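Local coordinates for protein putative acyl-CoA dehydrogenase (PDB 5JSC) that is a putative acyl-CoA dehydrogenase, a tetrameric helix-rich flavoprotein that binds flavin-adenine dinucleotide between its subunits, at residues 36-39 against 40-44; 85-88 against 89-92; 100-103 against 104-107; 263-266 against 267-271; 374-377 against 378-381. All coordinates share one frame; numbering follows the deposited sequence.

Contacts 2, 4 and 5 are buried, whereas contacts 1 and 3 are partly open. Contact 2 begins helix 88-101 and contact 3 covers its end and the start of helix 103-122; both start their helices with a side-chain N-cap, a buried aspartate in one and a serine beside a sulfate in the other. Contact 1, on helix 28-44, meets contact 3 through E38 and H101 and carries a salt bridge at the partly exposed surface. Contact 4 lies in the middle of helix 250-286, where small side chains probably let contacts 2, 3 and 5 pack against it. Contact 5 gathers two arginines at a subunit interface and reaches the flavin. Its centre lies about 25 Å from that of contact 1.

Contact 1. Residues 36-39 against 40-44; sequences GIEA and WCRAN
E38 and R42, one turn apart on helix 28-44, form a salt bridge in which OE2 of E38 lies 2.7 Å from NE of R42. The oxygen comes in over one face of the guanidinium, and the two flat groups stand almost perpendicular, their planes 82° apart. E38 CG sits over the middle of the same group, 3.6 Å above its plane, because the glutamate chain leaves the helix with CG anti to the backbone N and then bends at chi2 (62°), while R42 runs extended from CG to NE. The other carboxylate oxygen, OE1, is taken by NE2 of H101 at the end of helix 88-101, which leaves each oxygen of E38 with a partner of its own.

The main-chain acceptors are filled in regular helical order: the carbonyls of G36, I37, E38 and A39 receive the amides of W40, C41, R42 and A43, the bond from C41 N to I37 O measuring 2.9 Å. At the last turn W40 O is shared. It takes ND2 of N44 at 3.0 Å, the oxygen lying close to the plane of the side-chain amide, and also a weak bond from N44 N. The same ND2 hangs over one face of the W40 indole, toward its rim.

Apolar contact is thinner here. CD1 of I37 reaches CE3 of W40 at 4.3 Å, and W69 meets the indole edge-to-face. The i to i+4 salt bridge and the return of N44 ND2 to W40 O, one turn earlier, lie in the last turns of helix 28-44, which turns I37 and C41 to helix 88-101 in the N-terminal helical domain of the acyl-CoA dehydrogenase fold.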
# COMPACT_ATOMS: atom_id res chain seq x y z
N GLY C 36 -17.37 -15.39 29.60
CA GLY C 36 -18.31 -16.48 29.48
C GLY C 36 -18.30 -17.11 28.10
O GLY C 36 -18.30 -18.34 27.98
N ILE C 37 -18.29 -16.29 27.05
CA ILE C 37 -18.30 -16.89 25.72
C ILE C 37 -16.96 -17.54 25.42
O ILE C 37 -16.90 -18.58 24.75
CB ILE C 37 -18.73 -15.86 24.64
CG1 ILE C 37 -18.87 -16.54 23.28
CG2 ILE C 37 -17.78 -14.67 24.57
CD1 ILE C 37 -19.96 -17.59 23.23
N GLU C 38 -15.85 -16.99 25.93
CA GLU C 38 -14.56 -17.65 25.77
C GLU C 38 -14.55 -19.03 26.42
O GLU C 38 -14.07 -20.01 25.83
CB GLU C 38 -13.43 -16.79 26.34
CG GLU C 38 -12.05 -17.47 26.36
CD GLU C 38 -11.52 -17.87 24.99
OE1 GLU C 38 -11.97 -17.30 23.97
OE2 GLU C 38 -10.63 -18.75 24.93
N ALA C 39 -15.08 -19.13 27.65
CA ALA C 39 -15.15 -20.43 28.31
C ALA C 39 -16.04 -21.40 27.54
O ALA C 39 -15.73 -22.59 27.44
CB ALA C 39 -15.66 -20.26 29.74
N TRP C 40 -17.16 -20.90 26.99
CA TRP C 40 -18.01 -21.76 26.18
C TRP C 40 -17.25 -22.29 24.97
O TRP C 40 -17.32 -23.49 24.65
CB TRP C 40 -19.28 -21.01 25.74
CG TRP C 40 -20.24 -21.89 24.97
CD1 TRP C 40 -21.29 -22.62 25.49
CD2 TRP C 40 -20.22 -22.19 23.56
NE1 TRP C 40 -21.91 -23.33 24.49
CE2 TRP C 40 -21.28 -23.08 23.30
CE3 TRP C 40 -19.41 -21.77 22.51
CZ2 TRP C 40 -21.54 -23.57 22.02
CZ3 TRP C 40 -19.67 -22.26 21.23
CH2 TRP C 40 -20.73 -23.15 21.00
N CYS C 41 -16.48 -21.43 24.31
CA CYS C 41 -15.69 -21.86 23.16
C CYS C 41 -14.66 -22.91 23.54
O CYS C 41 -14.49 -23.90 22.81
CB CYS C 41 -14.99 -20.66 22.54
SG CYS C 41 -16.09 -19.56 21.66
N ARG C 42 -13.95 -22.71 24.65
CA ARG C 42 -12.90 -23.66 25.04
C ARG C 42 -13.48 -25.02 25.37
O ARG C 42 -12.81 -26.04 25.17
CB ARG C 42 -12.11 -23.12 26.22
CG ARG C 42 -11.11 -22.05 25.84
CD ARG C 42 -10.45 -21.40 27.04
NE ARG C 42 -9.45 -20.43 26.61
CZ ARG C 42 -9.03 -19.40 27.34
NH1 ARG C 42 -8.11 -18.58 26.84
NH2 ARG C 42 -9.54 -19.17 28.54
N ALA C 43 -14.71 -25.07 25.86
CA ALA C 43 -15.31 -26.32 26.27
C ALA C 43 -16.10 -27.01 25.17
O ALA C 43 -16.30 -28.23 25.24
CB ALA C 43 -16.22 -26.10 27.47
N ASN C 44 -16.56 -26.27 24.16
CA ASN C 44 -17.49 -26.81 23.17
C ASN C 44 -16.97 -26.82 21.74
O ASN C 44 -17.58 -27.48 20.89
CB ASN C 44 -18.81 -26.03 23.20
CG ASN C 44 -19.61 -26.32 24.44
OD1 ASN C 44 -20.30 -27.34 24.52
ND2 ASN C 44 -19.53 -25.43 25.42

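Contact 2. Residues 85-88 against 89-92; sequences TIDT and RAVC. With SO4 (sulfate ion), chain R; SO4 (sulfate ion), chain Q.
OD1 of D87 caps the helix beginning at T88 by accepting A90 N at 3.0 Å, while OD2 of the same carboxylate is held from helix 28-44 by R29 NE in a salt bridge and by H30 NE2 in a hydrogen bond. The capping amide meets OD1 from well above the carboxylate plane, 70° out of it. A chi1 of -176° swings the carboxylate to the side of the carbonyl carbon and over the first turn, where CG of D87 rests 3.5 Å from CB of A90. A negative group at this N-terminal end is probably favoured by the helix dipole.

The backbone takes over at once: V91 N gives a straight bond to D87 O at 3.0 Å, and C92 N bonds T88 O. Beside the cap, CG2 of I86 touches CG2 of V91 at 3.9 Å.

R89 leaves the helix from the same turn and bends at chi3. D326 serves both neighbours, taking the T88 hydroxyl in a hydrogen bond and R89 NE in a salt bridge. The end of R89 grips a sulfate ion, probably from the crystallisation liquor, in a two-pronged fashion: NH1 to O4 at 2.8 Å and NH2 to O2 at 2.9 Å, the sulfur lying in the guanidinium plane at its edge. A second sulfate accepts I86 N through its O4 at 2.6 Å.

The N-terminal end of helix 88-101 is thus wedged among three helices: A90 lies on L33 of helix 28-44, T88 on A322 of helix 298-325, and V91 and C92 on helix 250-286.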
# COMPACT_ATOMS: atom_id res chain seq x y z
N THR C 85 -33.44 -3.41 23.76
CA THR C 85 -32.56 -3.07 22.66
C THR C 85 -31.60 -4.23 22.42
O THR C 85 -31.39 -5.08 23.28
CB THR C 85 -31.74 -1.80 22.95
OG1 THR C 85 -30.83 -2.05 24.02
CG2 THR C 85 -32.65 -0.64 23.33
N ILE C 86 -31.02 -4.25 21.23
CA ILE C 86 -29.94 -5.18 20.93
C ILE C 86 -28.64 -4.52 21.36
O ILE C 86 -28.31 -3.43 20.89
CB ILE C 86 -29.92 -5.56 19.44
CG1 ILE C 86 -31.16 -6.42 19.12
CG2 ILE C 86 -28.62 -6.28 19.08
CD1 ILE C 86 -31.44 -6.60 17.65
N ASP C 87 -27.93 -5.17 22.28
CA ASP C 87 -26.64 -4.71 22.80
C ASP C 87 -25.58 -4.99 21.74
O ASP C 87 -25.12 -6.12 21.60
CB ASP C 87 -26.35 -5.42 24.12
CG ASP C 87 -25.07 -4.95 24.81
OD1 ASP C 87 -24.18 -4.37 24.16
OD2 ASP C 87 -24.95 -5.18 26.04
N THR C 88 -25.22 -3.95 20.97
CA THR C 88 -24.28 -4.12 19.86
C THR C 88 -22.92 -4.55 20.36
O THR C 88 -22.26 -5.39 19.73
CB THR C 88 -24.14 -2.81 19.07
OG1 THR C 88 -25.41 -2.15 18.99
CG2 THR C 88 -23.63 -3.09 17.67
N ARG C 89 -22.47 -4.00 21.48
CA ARG C 89 -21.18 -4.41 22.03
C ARG C 89 -21.18 -5.89 22.38
O ARG C 89 -20.20 -6.60 22.14
CB ARG C 89 -20.84 -3.56 23.26
CG ARG C 89 -20.49 -2.11 22.89
CD ARG C 89 -20.47 -1.19 24.10
NE ARG C 89 -21.82 -0.91 24.56
CZ ARG C 89 -22.11 -0.17 25.63
NH1 ARG C 89 -21.12 0.34 26.35
NH2 ARG C 89 -23.37 0.04 25.97
N ALA C 90 -22.29 -6.38 22.95
CA ALA C 90 -22.38 -7.79 23.28
C ALA C 90 -22.36 -8.66 22.03
O ALA C 90 -21.60 -9.64 21.96
CB ALA C 90 -23.64 -8.06 24.11
N VAL C 91 -23.17 -8.32 21.02
CA VAL C 91 -23.18 -9.11 19.79
C VAL C 91 -21.79 -9.14 19.16
O VAL C 91 -21.33 -10.18 18.68
CB VAL C 91 -24.24 -8.58 18.80
CG1 VAL C 91 -24.10 -9.29 17.45
CG2 VAL C 91 -25.64 -8.78 19.36
N CYS C 92 -21.10 -8.00 19.18
CA CYS C 92 -19.76 -7.94 18.61
C CYS C 92 -18.78 -8.80 19.39
O CYS C 92 -17.97 -9.53 18.80
CB CYS C 92 -19.29 -6.48 18.55
SG CYS C 92 -20.09 -5.55 17.22
S SO4 R . -32.12 -1.32 19.02
O1 SO4 R . -31.46 -0.20 19.67
O2 SO4 R . -33.49 -1.41 19.53
O3 SO4 R . -32.15 -1.07 17.58
O4 SO4 R . -31.40 -2.55 19.31
S SO4 Q . -23.28 2.59 28.47
O1 SO4 Q . -23.49 3.26 29.74
O2 SO4 Q . -24.19 1.45 28.36
O3 SO4 Q . -23.54 3.51 27.37
O4 SO4 Q . -21.90 2.12 28.38

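Contact 3. Residues 100-103 against 104-107; sequences KHSG and LADF. With SO4 (sulfate ion), chain S.
S102 is the N-cap of helix 103-122: its OG accepts A105 N at 3.0 Å in a nearly straight bond. A chi1 of 167° carries the hydroxyl to the carbonyl-carbon side, over the first turn, and leaves S102 CB against A105 CB. Behind the cap the backbone bonds are regular, D106 N to S102 O and F107 N to G103 O. The buried side is the compact one: A105 and D106 pack on L98 of helix 88-101, D106 OD1 forms a salt bridge with R95, and the F107 ring stacks on H226.

The side of S102 and G103 is partly exposed and polar, and its partners are an ion and a water. A sulfate, probably from the crystallisation liquor, sits at the start of the helix, where the amides not yet taken up by helical bonding point. Its O2 receives both S102 OG, at 2.7 Å, and L104 N, at 3.0 Å, while O4 takes G103 N. The serine hydroxyl therefore accepts from the helix and donates to the anion. A water donates two hydrogen bonds, to G103 O at 2.8 Å and to D106 OD2 at 2.7 Å.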
# COMPACT_ATOMS: atom_id res chain seq x y z
N LYS C 100 -12.83 -16.13 16.53
CA LYS C 100 -11.46 -16.42 16.95
C LYS C 100 -11.22 -17.92 17.14
O LYS C 100 -10.07 -18.37 17.07
CB LYS C 100 -11.15 -15.65 18.24
CG LYS C 100 -9.71 -15.74 18.71
CD LYS C 100 -9.41 -14.73 19.81
CE LYS C 100 -10.24 -14.99 21.05
NZ LYS C 100 -9.93 -14.00 22.13
N HIS C 101 -12.28 -18.70 17.37
CA HIS C 101 -12.18 -20.14 17.54
C HIS C 101 -12.72 -20.94 16.37
O HIS C 101 -12.18 -22.01 16.07
CB HIS C 101 -12.94 -20.58 18.80
CG HIS C 101 -12.33 -20.10 20.08
ND1 HIS C 101 -11.49 -20.88 20.84
CD2 HIS C 101 -12.47 -18.93 20.75
CE1 HIS C 101 -11.13 -20.21 21.92
NE2 HIS C 101 -11.71 -19.02 21.89
N SER C 102 -13.78 -20.46 15.70
CA SER C 102 -14.51 -21.28 14.73
C SER C 102 -15.34 -20.39 13.82
O SER C 102 -16.26 -19.71 14.29
CB SER C 102 -15.42 -22.28 15.43
OG SER C 102 -16.33 -22.85 14.51
N GLY C 103 -15.06 -20.44 12.52
CA GLY C 103 -15.91 -19.74 11.58
C GLY C 103 -17.33 -20.29 11.53
O GLY C 103 -18.28 -19.54 11.29
N LEU C 104 -17.49 -21.60 11.76
CA LEU C 104 -18.82 -22.20 11.76
C LEU C 104 -19.66 -21.68 12.92
O LEU C 104 -20.84 -21.35 12.75
CB LEU C 104 -18.72 -23.72 11.83
CG LEU C 104 -17.95 -24.44 10.71
CD1 LEU C 104 -17.62 -25.87 11.11
CD2 LEU C 104 -18.75 -24.42 9.44
N ALA C 105 -19.07 -21.62 14.11
CA ALA C 105 -19.80 -21.14 15.28
C ALA C 105 -20.16 -19.66 15.14
O ALA C 105 -21.27 -19.24 15.50
CB ALA C 105 -18.98 -21.38 16.55
N ASP C 106 -19.23 -18.86 14.63
CA ASP C 106 -19.54 -17.45 14.37
C ASP C 106 -20.71 -17.32 13.41
O ASP C 106 -21.64 -16.54 13.65
CB ASP C 106 -18.32 -16.73 13.81
CG ASP C 106 -18.68 -15.37 13.25
OD1 ASP C 106 -19.03 -14.50 14.07
OD2 ASP C 106 -18.64 -15.18 12.01
N PHE C 107 -20.66 -18.07 12.30
CA PHE C 107 -21.72 -18.03 11.29
C PHE C 107 -23.08 -18.36 11.90
O PHE C 107 -24.08 -17.69 11.63
CB PHE C 107 -21.36 -19.01 10.17
CG PHE C 107 -22.32 -19.02 9.01
CD1 PHE C 107 -23.40 -19.88 9.00
CD2 PHE C 107 -22.10 -18.21 7.91
CE1 PHE C 107 -24.27 -19.91 7.93
CE2 PHE C 107 -22.96 -18.24 6.82
CZ PHE C 107 -24.05 -19.09 6.84
S SO4 S . -13.97 -23.88 11.70
O1 SO4 S . -13.35 -24.77 12.68
O2 SO4 S . -15.34 -23.60 12.11
O3 SO4 S . -13.97 -24.53 10.39
O4 SO4 S . -13.23 -22.63 11.62
O HOH W 1 -18.03 -17.00 10.05

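Contact 4. Residues 263-266 against 267-271; sequences TSVA and AASLG
T263 to A266 hand their four carbonyls to the amides of A267 to L270 in unbroken alpha-helical order. The bonds from A267 N to T263 O and from A268 N to S264 O are both 2.9 Å, and that from L270 N to A266 O is 3.0 Å. Both segments keep helical backbone angles throughout, without kink or bulge, and G271 N carries the pattern on to A267 O.

One acceptor is used twice. V265 O takes S269 N at 2.9 Å and S269 OG at 3.0 Å, the two donors arriving from opposite faces of its carbonyl plane. The serine reaches it because OG lies beside the backbone N, opposite the carbonyl carbon (chi1 -60°), and folds back along the helix; in this way a buried hydroxyl finds its acceptor one turn earlier. S264 solves the same problem differently, its OG bonding to F261 O and to R95 NH1.

The remaining side chains make little contact with each other along the helix and face outward into its neighbours. A266 rests on A342 of helix 332-356 and V318 of helix 298-325, and A267 meets C92 of helix 88-101. A268 and S269 carry L378, whose CD2 comes 3.4 Å from S269 OG, and V265 lies on Y381. Alanine, serine and glycine dominate this stretch, and their small size probably lets the surrounding helices come close on several sides. It is the buried middle of the long helix 250-286, consistent with a core member of the C-terminal helical bundle of the acyl-CoA dehydrogenase fold.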
# COMPACT_ATOMS: atom_id res chain seq x y z
N THR C 263 -21.52 -3.97 11.88
CA THR C 263 -20.46 -3.88 12.89
C THR C 263 -20.10 -5.26 13.43
O THR C 263 -18.93 -5.51 13.77
CB THR C 263 -20.90 -2.95 14.03
OG1 THR C 263 -21.40 -1.73 13.47
CG2 THR C 263 -19.71 -2.61 14.94
N SER C 264 -21.07 -6.17 13.49
CA SER C 264 -20.78 -7.53 13.92
C SER C 264 -19.94 -8.29 12.89
O SER C 264 -19.16 -9.17 13.28
CB SER C 264 -22.09 -8.29 14.23
OG SER C 264 -22.66 -8.89 13.07
N VAL C 265 -20.06 -7.98 11.59
CA VAL C 265 -19.16 -8.56 10.60
C VAL C 265 -17.75 -8.06 10.82
O VAL C 265 -16.77 -8.81 10.69
CB VAL C 265 -19.61 -8.24 9.16
CG1 VAL C 265 -18.60 -8.78 8.12
CG2 VAL C 265 -20.98 -8.83 8.90
N ALA C 266 -17.62 -6.77 11.15
CA ALA C 266 -16.32 -6.23 11.52
C ALA C 266 -15.75 -6.97 12.73
O ALA C 266 -14.56 -7.28 12.77
CB ALA C 266 -16.44 -4.74 11.81
N ALA C 267 -16.61 -7.27 13.71
CA ALA C 267 -16.15 -7.99 14.90
C ALA C 267 -15.69 -9.40 14.55
O ALA C 267 -14.67 -9.88 15.08
CB ALA C 267 -17.25 -8.01 15.95
N ALA C 268 -16.42 -10.10 13.68
CA ALA C 268 -15.98 -11.43 13.26
C ALA C 268 -14.64 -11.36 12.55
O ALA C 268 -13.74 -12.18 12.81
CB ALA C 268 -17.02 -12.10 12.37
N SER C 269 -14.47 -10.38 11.65
CA SER C 269 -13.19 -10.18 10.97
C SER C 269 -12.07 -10.02 11.98
O SER C 269 -10.99 -10.62 11.85
CB SER C 269 -13.26 -8.94 10.08
OG SER C 269 -14.26 -9.05 9.09
N LEU C 270 -12.31 -9.19 12.99
CA LEU C 270 -11.34 -8.96 14.05
C LEU C 270 -10.99 -10.24 14.79
O LEU C 270 -9.82 -10.49 15.09
CB LEU C 270 -11.92 -7.91 15.01
CG LEU C 270 -11.22 -7.67 16.34
CD1 LEU C 270 -9.80 -7.16 16.11
CD2 LEU C 270 -12.03 -6.65 17.16
N GLY C 271 -12.00 -11.07 15.10
CA GLY C 271 -11.73 -12.34 15.75
C GLY C 271 -10.86 -13.26 14.91
O GLY C 271 -9.91 -13.87 15.42

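Contact 5. Residues 374-377 against 378-381; sequences EIRA and LRIY. With FAD (flavin-adenine dinucleotide), chain M.
A377 O accepts both Y381 N and I380 N at 2.9 Å, the former nearly in line with the carbonyl and the latter from above its plane. These two hydrogen bonds to one oxygen close the turn 377-381 and hold I380 and Y381 beside the flavin. CD2 of Y381 comes 3.6 Å from C7 of the FAD, and I380 O approaches C4' of its ribityl chain. The ring is put there by a chi1 of 68°, which sets CG between the backbone N and the carbonyl carbon, with A377 CB 4.0 Å from CD2.

Behind the turn, R376 and R379 stack their guanidiniums, centres 3.5 Å apart and planes at 18°. Acceptors gather around the pair: D351 of the second subunit forms salt bridges with R376 NE and R379 NH2, Q355 of that subunit takes R376 NH2, and E344 and Q347 of the same chain hold R379. D351, shared by both arginines, and E344, paired with R379, probably offset the like charges. Farther out, K339 NZ binds the carbonyls of L378 and Y381.

R287 and G359 of the second subunit also bond the cofactor, so the turn is part of an FAD site built across the interface with that subunit, as in acyl-CoA dehydrogenases.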
# COMPACT_ATOMS: atom_id res chain seq x y z
N GLU C 374 -11.40 -18.48 5.09
CA GLU C 374 -12.56 -17.97 5.80
C GLU C 374 -12.75 -16.47 5.60
O GLU C 374 -13.88 -15.98 5.50
CB GLU C 374 -12.42 -18.28 7.29
CG GLU C 374 -13.67 -18.01 8.09
CD GLU C 374 -14.69 -19.12 7.93
OE1 GLU C 374 -14.36 -20.28 8.27
OE2 GLU C 374 -15.80 -18.83 7.46
N ILE C 375 -11.66 -15.70 5.57
CA ILE C 375 -11.82 -14.25 5.62
C ILE C 375 -12.33 -13.68 4.31
O ILE C 375 -12.96 -12.61 4.32
CB ILE C 375 -10.49 -13.58 6.03
CG1 ILE C 375 -10.69 -12.09 6.36
CG2 ILE C 375 -9.41 -13.77 4.95
CD1 ILE C 375 -11.66 -11.85 7.52
N ARG C 376 -12.12 -14.36 3.18
CA ARG C 376 -12.27 -13.69 1.90
C ARG C 376 -13.70 -13.20 1.67
O ARG C 376 -13.91 -12.09 1.17
CB ARG C 376 -11.82 -14.61 0.76
CG ARG C 376 -11.70 -13.91 -0.60
CD ARG C 376 -10.78 -12.71 -0.50
NE ARG C 376 -10.72 -11.85 -1.68
CZ ARG C 376 -11.59 -10.88 -1.93
NH1 ARG C 376 -12.63 -10.70 -1.12
NH2 ARG C 376 -11.45 -10.09 -3.00
N ALA C 377 -14.69 -14.00 2.10
CA ALA C 377 -16.08 -13.60 1.87
C ALA C 377 -16.51 -12.41 2.72
O ALA C 377 -17.47 -11.73 2.34
CB ALA C 377 -17.03 -14.77 2.16
N LEU C 378 -15.84 -12.14 3.84
CA LEU C 378 -16.31 -11.06 4.71
C LEU C 378 -16.07 -9.69 4.09
O LEU C 378 -16.65 -8.71 4.56
CB LEU C 378 -15.66 -11.14 6.09
CG LEU C 378 -16.29 -12.16 7.05
CD1 LEU C 378 -16.06 -13.61 6.62
CD2 LEU C 378 -15.83 -11.95 8.49
N ARG C 379 -15.23 -9.60 3.06
CA ARG C 379 -15.06 -8.37 2.30
C ARG C 379 -16.14 -8.20 1.24
O ARG C 379 -16.15 -7.18 0.54
CB ARG C 379 -13.67 -8.36 1.66
CG ARG C 379 -12.54 -8.34 2.71
CD ARG C 379 -11.20 -8.75 2.11
NE ARG C 379 -10.90 -7.93 0.93
CZ ARG C 379 -10.07 -8.31 -0.04
NH1 ARG C 379 -9.46 -9.48 0.03
NH2 ARG C 379 -9.86 -7.50 -1.09
N ILE C 380 -17.07 -9.16 1.15
CA ILE C 380 -18.09 -9.18 0.11
C ILE C 380 -19.49 -9.15 0.69
O ILE C 380 -20.33 -8.33 0.29
CB ILE C 380 -17.91 -10.41 -0.82
CG1 ILE C 380 -16.56 -10.31 -1.56
CG2 ILE C 380 -19.06 -10.52 -1.82
CD1 ILE C 380 -16.07 -11.61 -2.14
N TYR C 381 -19.76 -10.00 1.69
CA TYR C 381 -21.13 -10.05 2.18
C TYR C 381 -21.39 -8.93 3.19
O TYR C 381 -20.47 -8.27 3.69
CB TYR C 381 -21.46 -11.44 2.74
CG TYR C 381 -20.81 -11.99 4.01
CD1 TYR C 381 -20.83 -11.27 5.21
CD2 TYR C 381 -20.28 -13.28 4.04
CE1 TYR C 381 -20.29 -11.81 6.37
CE2 TYR C 381 -19.75 -13.83 5.21
CZ TYR C 381 -19.76 -13.08 6.37
OH TYR C 381 -19.26 -13.61 7.55
PA FAD M . -22.14 -7.37 -7.44
O1A FAD M . -23.30 -6.60 -6.92
O2A FAD M . -22.19 -7.80 -8.91
O5B FAD M . -20.83 -6.52 -7.17
C5B FAD M . -19.56 -6.98 -7.68
C4B FAD M . -18.52 -6.06 -7.11
O4B FAD M . -18.74 -4.73 -7.64
C3B FAD M . -18.59 -5.84 -5.61
O3B FAD M . -18.02 -6.92 -4.86
C2B FAD M . -17.85 -4.52 -5.44
O2B FAD M . -16.44 -4.75 -5.41
C1B FAD M . -18.21 -3.78 -6.74
N9A FAD M . -19.20 -2.71 -6.60
C8A FAD M . -20.49 -2.83 -6.13
N7A FAD M . -21.18 -1.72 -6.19
C5A FAD M . -20.30 -0.81 -6.75
C6A FAD M . -20.43 0.55 -7.10
N6A FAD M . -21.54 1.26 -6.91
N1A FAD M . -19.36 1.17 -7.65
C2A FAD M . -18.23 0.46 -7.82
N3A FAD M . -17.99 -0.82 -7.53
C4A FAD M . -19.07 -1.40 -7.00
N1 FAD M . -26.94 -12.21 0.63
C2 FAD M . -28.15 -12.29 1.28
O2 FAD M . -29.15 -11.68 0.87
N3 FAD M . -28.26 -13.07 2.40
C4 FAD M . -27.25 -13.81 2.97
O4 FAD M . -27.48 -14.54 3.93
C4X FAD M . -25.98 -13.70 2.32
N5 FAD M . -24.99 -14.42 2.76
C5X FAD M . -23.83 -14.47 2.01
C6 FAD M . -22.83 -15.36 2.39
C7 FAD M . -21.68 -15.53 1.61
C7M FAD M . -20.64 -16.53 2.03
C8 FAD M . -21.53 -14.77 0.44
C8M FAD M . -20.31 -14.92 -0.44
C9 FAD M . -22.52 -13.86 0.07
C9A FAD M . -23.67 -13.72 0.84
N10 FAD M . -24.74 -12.89 0.44
C10 FAD M . -25.92 -12.88 1.14
C1' FAD M . -24.63 -12.15 -0.83
C2' FAD M . -23.79 -10.88 -0.72
O2' FAD M . -24.45 -9.89 0.05
C3' FAD M . -23.51 -10.35 -2.13
O3' FAD M . -22.65 -11.29 -2.74
C4' FAD M . -22.86 -8.96 -2.15
O4' FAD M . -23.83 -7.99 -1.75
C5' FAD M . -22.30 -8.62 -3.51
O5' FAD M . -23.37 -8.73 -4.47
P FAD M . -23.03 -9.56 -5.83
O1P FAD M . -22.44 -10.89 -5.52
O2P FAD M . -24.26 -9.59 -6.69
O3P FAD M . -21.92 -8.67 -6.56